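Local coordinates for erythrocyte membrane protein 1 (Plasmodium falciparum, PDB 2XU0) that probably binds host cell-surface receptors during rosetting, through an N-terminal region made of the N-terminal segment and the first Duffy-binding-like domain, at residues A[155-160]-A[219-224]; A[163-168]-A[262-267]. The protein carries 10 engineered substitutions. All blocks are in the same frame, centred on the assembly; numbering follows the deposited sequence.

Interaction 1. Residues A[155-160]-A[219-224]; sequences HDLLGN and KGLQVV
Leu157 enters the angle between Leu221 and Val224, two residues one helical turn apart on the facing helix, and everything that meets here is hydrocarbon. Its CD1 methyl lies 3.7 Å from CD2 of Leu221, the two side chains crossing at about a right angle. Nearer its root, CB of Leu157 packs against CG1 of Val224 at 4.0 Å, and the same methyl of Val224 stands 4.2 Å from Leu157 CD1. One valine methyl therefore follows the leucine along its length, while the second leucine meets its outer end. With CG anti to the backbone N (chi1 178°), Leu157 extends across the interface. Leu221 sets out from its helix neither toward nor away from the partner, but a first torsion of -77° places CG beside its own N and brings CD2 into contact. The backbones stay well apart, 7.3 Å between CA of Leu157 and CA of Val224, and only 129 Å² is buried, so side chains alone bridge the gap.

One residue before Leu157, Asp156 turns back to the N-terminal end of the helix, where OD2 accepts hydrogen bonds from N of Asn152 and N of Thr153. Farther out, Leu146 of a loop touches Val224. Leu157 itself reaches two helices, touching Phe225 and Ile228 of helix 216-231 and Trp256 of helix 249-268, where these two meet helix 154-175 in the mainly helical Duffy-binding domain.

Interaction 2. Residues A[163-168]-A[262-267]; sequences VTAKYE and EQIWKA
Lys166, which meets Ala267 across the contact through its backbone, sends its amine back over the ring of the adjacent Tyr167: NZ stands 3.3 Å above one face, offset toward the rim, while the carbonyl O of Val163 lies at the ring's edge, in its plane. The lysine chain is extended through chi3, and its last torsion (chi4 -72°) turns NZ over the ring; the polar end is led away from the interface, and the main chain comes close to the other helix. CA of Lys166 approaches O of Ala267 at 3.6 Å, with an angle of 146° at the hydrogen, a CH···O contact, and the CA atoms of these two residues are 5.0 Å apart.

Such closeness rests on two alanines. CB of Ala165 points at the partner helix and lies 3.9 Å from CB of Ala267; it also rests 3.7 Å from the carbonyl O of Ile264, whose CG2 methyl is a looser neighbour. The axes of segments 163-168 and 262-267 approach to 8.2 Å, at 34° between their N-to-C directions, a tight, small-residue crossing. Their parent helices, 154-175 and 249-268, belong to the mainly helical Duffy-binding domain.

Trp265 leaves its helix away from the partner, and its NE1 hydrogen-bonds to O of Cys295, while Lys266 gives a hydrogen bond from NZ to O of Leu81 and a cation-pi interaction to Phe82. On the first helix, Glu168 is gripped by a salt bridge to Arg104 and by hydrogen bonds from the Cys139 backbone and with the Ser195 hydroxyl, a buried carboxylate whose negative charge is probably offset by Arg104.

How the interactions relate
From the N terminus, helix 154-175 supplies the first partner of both contacts, residues 155-160 and then 163-168. Interaction 1 closes a loop of 58 residues when the chain returns in helix 216-231; interaction 2 closes a longer one, of 93 residues, with helix 249-268. Because the segments alternate along the sequence, the two loops cross. Their centres lie about 15 Å apart, and they meet through Leu158, whose CD2 lies 3.3 Å from OE1 of Gln263 and whose CD1 packs 4.0 Å from CG1 of Ile264. Helix 154-175 thus joins helices 216-231 and 249-268, while Gln263 also hydrogen-bonds to Gly50 in the N-terminal segment.

Interaction 1. Residues A[155-160]-A[219-224]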
ATOM      1  N   HIS A 155      11.814  18.006 -20.019  1.00 52.34           N
ATOM      2  CA  HIS A 155      10.676  17.650 -20.871  1.00 52.60           C
ATOM      3  C   HIS A 155      10.806  16.221 -21.344  1.00 53.03           C
ATOM      4  O   HIS A 155       9.803  15.515 -21.399  1.00 51.81           O
ATOM      5  CB  HIS A 155      10.553  18.594 -22.077  1.00 54.65           C
ATOM      6  CG  HIS A 155      10.679  20.035 -21.714  1.00 59.17           C
ATOM      7  ND1 HIS A 155      11.805  20.763 -22.048  1.00 61.82           N
ATOM      8  CD2 HIS A 155       9.831  20.830 -21.023  1.00 61.40           C
ATOM      9  CE1 HIS A 155      11.598  21.979 -21.566  1.00 61.51           C
ATOM     10  NE2 HIS A 155      10.426  22.062 -20.932  1.00 61.60           N
ATOM     11  N   ASP A 156      12.041  15.778 -21.678  1.00 49.11           N
ATOM     12  CA  ASP A 156      12.278  14.395 -22.123  1.00 48.13           C
ATOM     13  C   ASP A 156      11.959  13.415 -21.010  1.00 48.75           C
ATOM     14  O   ASP A 156      11.372  12.379 -21.272  1.00 48.04           O
ATOM     15  CB  ASP A 156      13.726  14.182 -22.616  1.00 50.61           C
ATOM     16  CG  ASP A 156      14.146  15.028 -23.810  1.00 63.50           C
ATOM     17  OD1 ASP A 156      13.278  15.348 -24.652  1.00 67.78           O
ATOM     18  OD2 ASP A 156      15.344  15.362 -23.905  1.00 65.64           O
ATOM     19  N   LEU A 157      12.334  13.749 -19.767  1.00 45.24           N
ATOM     20  CA  LEU A 157      12.077  12.911 -18.594  1.00 43.77           C
ATOM     21  C   LEU A 157      10.578  12.848 -18.297  1.00 45.13           C
ATOM     22  O   LEU A 157      10.041  11.752 -18.137  1.00 44.53           O
ATOM     23  CB  LEU A 157      12.841  13.449 -17.382  1.00 43.66           C
ATOM     24  CG  LEU A 157      12.632  12.684 -16.064  1.00 47.51           C
ATOM     25  CD1 LEU A 157      13.174  11.272 -16.154  1.00 46.88           C
ATOM     26  CD2 LEU A 157      13.242  13.439 -14.913  1.00 46.17           C
ATOM     27  N   LEU A 158       9.894  14.008 -18.295  1.00 42.14           N
ATOM     28  CA  LEU A 158       8.454  14.051 -18.047  1.00 42.08           C
ATOM     29  C   LEU A 158       7.717  13.121 -18.981  1.00 46.21           C
ATOM     30  O   LEU A 158       6.875  12.352 -18.512  1.00 47.27           O
ATOM     31  CB  LEU A 158       7.883  15.486 -18.124  1.00 42.50           C
ATOM     32  CG  LEU A 158       6.369  15.584 -17.832  1.00 47.40           C
ATOM     33  CD1 LEU A 158       6.060  15.384 -16.372  1.00 47.53           C
ATOM     34  CD2 LEU A 158       5.797  16.853 -18.335  1.00 51.16           C
ATOM     35  N   GLY A 159       8.087  13.150 -20.271  1.00 41.47           N
ATOM     36  CA  GLY A 159       7.506  12.299 -21.305  1.00 40.65           C
ATOM     37  C   GLY A 159       7.505  10.848 -20.885  1.00 43.24           C
ATOM     38  O   GLY A 159       6.444  10.237 -20.801  1.00 43.94           O
ATOM     39  N   ASN A 160       8.688  10.324 -20.523  1.00 39.59           N
ATOM     40  CA  ASN A 160       8.861   8.950 -20.023  1.00 39.07           C
ATOM     41  C   ASN A 160       8.035   8.636 -18.774  1.00 38.68           C
ATOM     42  O   ASN A 160       7.368   7.602 -18.728  1.00 37.41           O
ATOM     43  CB  ASN A 160      10.343   8.656 -19.768  1.00 42.01           C
ATOM     44  CG  ASN A 160      11.139   8.610 -21.047  1.00 63.72           C
ATOM     45  OD1 ASN A 160      11.756   9.595 -21.462  1.00 59.11           O
ATOM     46  ND2 ASN A 160      11.099   7.479 -21.722  1.00 53.22           N
ATOM     47  N   LYS A 219      19.989   4.173 -12.216  1.00 37.23           N
ATOM     48  CA  LYS A 219      21.182   4.564 -12.968  1.00 38.19           C
ATOM     49  C   LYS A 219      20.824   5.455 -14.149  1.00 43.84           C
ATOM     50  O   LYS A 219      21.504   6.455 -14.365  1.00 43.74           O
ATOM     51  CB  LYS A 219      22.006   3.332 -13.364  1.00 41.57           C
ATOM     52  CG  LYS A 219      22.558   2.671 -12.113  1.00 54.63           C
ATOM     53  CD  LYS A 219      23.487   1.504 -12.340  1.00 68.49           C
ATOM     54  CE  LYS A 219      23.724   0.792 -11.023  1.00 76.95           C
ATOM     55  NZ  LYS A 219      24.598   1.567 -10.094  1.00 83.71           N
ATOM     56  N   GLY A 220      19.709   5.139 -14.827  1.00 41.56           N
ATOM     57  CA  GLY A 220      19.186   5.947 -15.922  1.00 41.34           C
ATOM     58  C   GLY A 220      18.774   7.320 -15.442  1.00 44.83           C
ATOM     59  O   GLY A 220      19.155   8.332 -16.038  1.00 45.21           O
ATOM     60  N   LEU A 221      18.064   7.362 -14.300  1.00 40.27           N
ATOM     61  CA  LEU A 221      17.599   8.607 -13.678  1.00 38.68           C
ATOM     62  C   LEU A 221      18.740   9.507 -13.250  1.00 42.62           C
ATOM     63  O   LEU A 221      18.667  10.704 -13.493  1.00 41.59           O
ATOM     64  CB  LEU A 221      16.632   8.341 -12.509  1.00 37.69           C
ATOM     65  CG  LEU A 221      15.224   7.953 -12.901  1.00 40.58           C
ATOM     66  CD1 LEU A 221      14.485   7.324 -11.740  1.00 39.17           C
ATOM     67  CD2 LEU A 221      14.455   9.151 -13.430  1.00 40.29           C
ATOM     68  N   GLN A 222      19.809   8.949 -12.663  1.00 41.56           N
ATOM     69  CA  GLN A 222      20.962   9.778 -12.300  1.00 43.14           C
ATOM     70  C   GLN A 222      21.727  10.369 -13.500  1.00 47.80           C
ATOM     71  O   GLN A 222      22.237  11.485 -13.387  1.00 46.69           O
ATOM     72  CB  GLN A 222      21.856   9.172 -11.203  1.00 45.52           C
ATOM     73  CG  GLN A 222      22.283   7.741 -11.409  1.00 65.40           C
ATOM     74  CD  GLN A 222      22.708   7.093 -10.112  1.00 73.71           C
ATOM     75  OE1 GLN A 222      21.885   6.734  -9.257  1.00 60.76           O
ATOM     76  NE2 GLN A 222      24.006   6.882  -9.967  1.00 65.61           N
ATOM     77  N   VAL A 223      21.681   9.686 -14.673  1.00 45.45           N
ATOM     78  CA  VAL A 223      22.279  10.148 -15.935  1.00 45.93           C
ATOM     79  C   VAL A 223      21.417  11.305 -16.480  1.00 49.84           C
ATOM     80  O   VAL A 223      21.949  12.386 -16.760  1.00 48.84           O
ATOM     81  CB  VAL A 223      22.448   8.986 -16.964  1.00 50.72           C
ATOM     82  CG1 VAL A 223      22.750   9.515 -18.374  1.00 50.60           C
ATOM     83  CG2 VAL A 223      23.531   7.995 -16.515  1.00 50.33           C
ATOM     84  N   VAL A 224      20.082  11.094 -16.581  1.00 47.28           N
ATOM     85  CA  VAL A 224      19.134  12.124 -17.056  1.00 47.13           C
ATOM     86  C   VAL A 224      19.209  13.381 -16.186  1.00 49.92           C
ATOM     87  O   VAL A 224      19.274  14.491 -16.718  1.00 50.10           O
ATOM     88  CB  VAL A 224      17.681  11.604 -17.188  1.00 52.00           C
ATOM     89  CG1 VAL A 224      16.761  12.680 -17.762  1.00 52.70           C
ATOM     90  CG2 VAL A 224      17.630  10.368 -18.059  1.00 51.61           C
TER

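Interaction 2. Residues A[163-168]-A[262-267]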
ATOM      1  N   VAL A 163       4.365   8.325 -19.477  1.00 35.56           N
ATOM      2  CA  VAL A 163       4.150   7.001 -20.105  1.00 34.80           C
ATOM      3  C   VAL A 163       4.053   5.941 -18.991  1.00 38.41           C
ATOM      4  O   VAL A 163       3.152   5.101 -19.030  1.00 37.80           O
ATOM      5  CB  VAL A 163       5.263   6.684 -21.168  1.00 39.62           C
ATOM      6  CG1 VAL A 163       5.166   5.237 -21.695  1.00 39.34           C
ATOM      7  CG2 VAL A 163       5.221   7.690 -22.333  1.00 39.51           C
ATOM      8  N   THR A 164       4.945   6.023 -17.952  1.00 35.51           N
ATOM      9  CA  THR A 164       4.915   5.078 -16.816  1.00 34.40           C
ATOM     10  C   THR A 164       3.556   5.200 -16.086  1.00 37.98           C
ATOM     11  O   THR A 164       2.877   4.195 -15.845  1.00 38.93           O
ATOM     12  CB  THR A 164       6.098   5.404 -15.851  1.00 44.26           C
ATOM     13  OG1 THR A 164       7.350   5.270 -16.517  1.00 47.76           O
ATOM     14  CG2 THR A 164       6.085   4.572 -14.596  1.00 40.53           C
ATOM     15  N   ALA A 165       3.168   6.444 -15.755  1.00 35.18           N
ATOM     16  CA  ALA A 165       1.915   6.750 -15.052  1.00 34.87           C
ATOM     17  C   ALA A 165       0.690   6.227 -15.786  1.00 38.90           C
ATOM     18  O   ALA A 165      -0.110   5.488 -15.198  1.00 37.67           O
ATOM     19  CB  ALA A 165       1.816   8.254 -14.795  1.00 35.33           C
ATOM     20  N   LYS A 166       0.571   6.543 -17.098  1.00 37.80           N
ATOM     21  CA  LYS A 166      -0.539   6.052 -17.927  1.00 38.18           C
ATOM     22  C   LYS A 166      -0.693   4.525 -17.806  1.00 39.34           C
ATOM     23  O   LYS A 166      -1.770   4.023 -17.428  1.00 37.30           O
ATOM     24  CB  LYS A 166      -0.324   6.469 -19.398  1.00 42.22           C
ATOM     25  CG  LYS A 166      -1.309   5.814 -20.389  0.80 55.21           C
ATOM     26  CD  LYS A 166      -0.784   5.849 -21.830  0.60 64.88           C
ATOM     27  CE  LYS A 166      -1.675   5.149 -22.840  0.60 76.00           C
ATOM     28  NZ  LYS A 166      -1.654   3.665 -22.706  0.50 84.10           N
ATOM     29  N   TYR A 167       0.411   3.794 -18.046  1.00 35.87           N
ATOM     30  CA  TYR A 167       0.373   2.331 -17.998  1.00 36.82           C
ATOM     31  C   TYR A 167       0.153   1.752 -16.654  1.00 38.82           C
ATOM     32  O   TYR A 167      -0.707   0.874 -16.518  1.00 38.86           O
ATOM     33  CB  TYR A 167       1.585   1.721 -18.703  1.00 41.70           C
ATOM     34  CG  TYR A 167       1.435   1.760 -20.209  1.00 47.45           C
ATOM     35  CD1 TYR A 167       1.922   2.832 -20.950  1.00 49.70           C
ATOM     36  CD2 TYR A 167       0.723   0.770 -20.885  1.00 50.20           C
ATOM     37  CE1 TYR A 167       1.805   2.867 -22.337  1.00 52.76           C
ATOM     38  CE2 TYR A 167       0.573   0.808 -22.275  1.00 52.24           C
ATOM     39  CZ  TYR A 167       1.130   1.851 -22.998  1.00 60.82           C
ATOM     40  OH  TYR A 167       0.996   1.897 -24.363  1.00 64.29           O
ATOM     41  N   GLU A 168       0.849   2.293 -15.623  1.00 34.12           N
ATOM     42  CA  GLU A 168       0.657   1.831 -14.233  1.00 32.64           C
ATOM     43  C   GLU A 168      -0.822   1.989 -13.818  1.00 32.46           C
ATOM     44  O   GLU A 168      -1.417   1.055 -13.268  1.00 31.47           O
ATOM     45  CB  GLU A 168       1.604   2.613 -13.263  1.00 33.64           C
ATOM     46  CG  GLU A 168       1.433   2.244 -11.790  1.00 35.89           C
ATOM     47  CD  GLU A 168       1.600   0.784 -11.401  1.00 45.57           C
ATOM     48  OE1 GLU A 168       2.326   0.049 -12.112  1.00 40.55           O
ATOM     49  OE2 GLU A 168       1.066   0.396 -10.335  1.00 37.24           O
ATOM     50  N   GLU A 262       1.610  17.298 -10.643  1.00 33.53           N
ATOM     51  CA  GLU A 262       0.247  17.529 -11.100  1.00 33.00           C
ATOM     52  C   GLU A 262      -0.048  16.848 -12.431  1.00 34.34           C
ATOM     53  O   GLU A 262      -1.054  16.162 -12.513  1.00 33.65           O
ATOM     54  CB  GLU A 262      -0.052  19.026 -11.152  1.00 34.97           C
ATOM     55  CG  GLU A 262      -1.486  19.300 -11.551  1.00 43.72           C
ATOM     56  CD  GLU A 262      -1.786  20.769 -11.753  1.00 65.28           C
ATOM     57  OE1 GLU A 262      -2.251  21.132 -12.857  1.00 74.67           O
ATOM     58  OE2 GLU A 262      -1.568  21.555 -10.803  1.00 50.84           O
ATOM     59  N   GLN A 263       0.812  17.028 -13.454  1.00 33.42           N
ATOM     60  CA  GLN A 263       0.691  16.388 -14.786  1.00 35.02           C
ATOM     61  C   GLN A 263       0.856  14.877 -14.646  1.00 38.67           C
ATOM     62  O   GLN A 263       0.106  14.105 -15.265  1.00 39.94           O
ATOM     63  CB  GLN A 263       1.786  16.870 -15.747  1.00 37.44           C
ATOM     64  CG  GLN A 263       1.986  18.361 -15.848  1.00 52.09           C
ATOM     65  CD  GLN A 263       3.092  18.667 -16.818  1.00 67.26           C
ATOM     66  OE1 GLN A 263       2.964  18.441 -18.028  1.00 61.96           O
ATOM     67  NE2 GLN A 263       4.210  19.171 -16.298  1.00 57.37           N
ATOM     68  N   ILE A 264       1.817  14.446 -13.803  1.00 33.60           N
ATOM     69  CA  ILE A 264       2.034  13.019 -13.533  1.00 31.85           C
ATOM     70  C   ILE A 264       0.728  12.380 -12.993  1.00 35.37           C
ATOM     71  O   ILE A 264       0.314  11.323 -13.488  1.00 36.20           O
ATOM     72  CB  ILE A 264       3.293  12.779 -12.641  1.00 34.73           C
ATOM     73  CG1 ILE A 264       4.588  13.118 -13.451  1.00 36.10           C
ATOM     74  CG2 ILE A 264       3.345  11.295 -12.120  1.00 32.67           C
ATOM     75  CD1 ILE A 264       5.841  13.726 -12.626  1.00 37.33           C
ATOM     76  N   TRP A 265       0.047  13.055 -12.036  1.00 30.69           N
ATOM     77  CA  TRP A 265      -1.229  12.555 -11.477  1.00 28.70           C
ATOM     78  C   TRP A 265      -2.285  12.469 -12.582  1.00 33.54           C
ATOM     79  O   TRP A 265      -3.099  11.545 -12.561  1.00 32.91           O
ATOM     80  CB  TRP A 265      -1.747  13.469 -10.356  1.00 26.52           C
ATOM     81  CG  TRP A 265      -3.064  12.993  -9.763  1.00 26.31           C
ATOM     82  CD1 TRP A 265      -4.304  13.506 -10.002  1.00 28.78           C
ATOM     83  CD2 TRP A 265      -3.260  11.848  -8.922  1.00 25.61           C
ATOM     84  NE1 TRP A 265      -5.262  12.730  -9.397  1.00 28.05           N
ATOM     85  CE2 TRP A 265      -4.643  11.742  -8.676  1.00 28.76           C
ATOM     86  CE3 TRP A 265      -2.391  10.913  -8.324  1.00 26.25           C
ATOM     87  CZ2 TRP A 265      -5.181  10.726  -7.886  1.00 28.33           C
ATOM     88  CZ3 TRP A 265      -2.926   9.905  -7.546  1.00 26.48           C
ATOM     89  CH2 TRP A 265      -4.296   9.838  -7.296  1.00 27.30           C
ATOM     90  N   LYS A 266      -2.306  13.486 -13.502  1.00 31.79           N
ATOM     91  CA  LYS A 266      -3.240  13.549 -14.641  1.00 31.39           C
ATOM     92  C   LYS A 266      -3.007  12.330 -15.536  1.00 36.66           C
ATOM     93  O   LYS A 266      -3.942  11.599 -15.795  1.00 37.83           O
ATOM     94  CB  LYS A 266      -3.073  14.880 -15.411  1.00 32.65           C
ATOM     95  CG  LYS A 266      -4.194  15.144 -16.403  1.00 46.36           C
ATOM     96  CD  LYS A 266      -4.132  16.533 -17.022  1.00 48.86           C
ATOM     97  CE  LYS A 266      -5.227  16.683 -18.060  1.00 61.10           C
ATOM     98  NZ  LYS A 266      -5.131  17.970 -18.803  1.00 67.03           N
ATOM     99  N   ALA A 267      -1.747  12.041 -15.920  1.00 34.86           N
ATOM    100  CA  ALA A 267      -1.450  10.844 -16.715  1.00 34.00           C
ATOM    101  C   ALA A 267      -1.868   9.547 -15.984  1.00 38.24           C
ATOM    102  O   ALA A 267      -2.536   8.682 -16.563  1.00 37.01           O
ATOM    103  CB  ALA A 267       0.030  10.813 -17.066  1.00 34.36           C
TER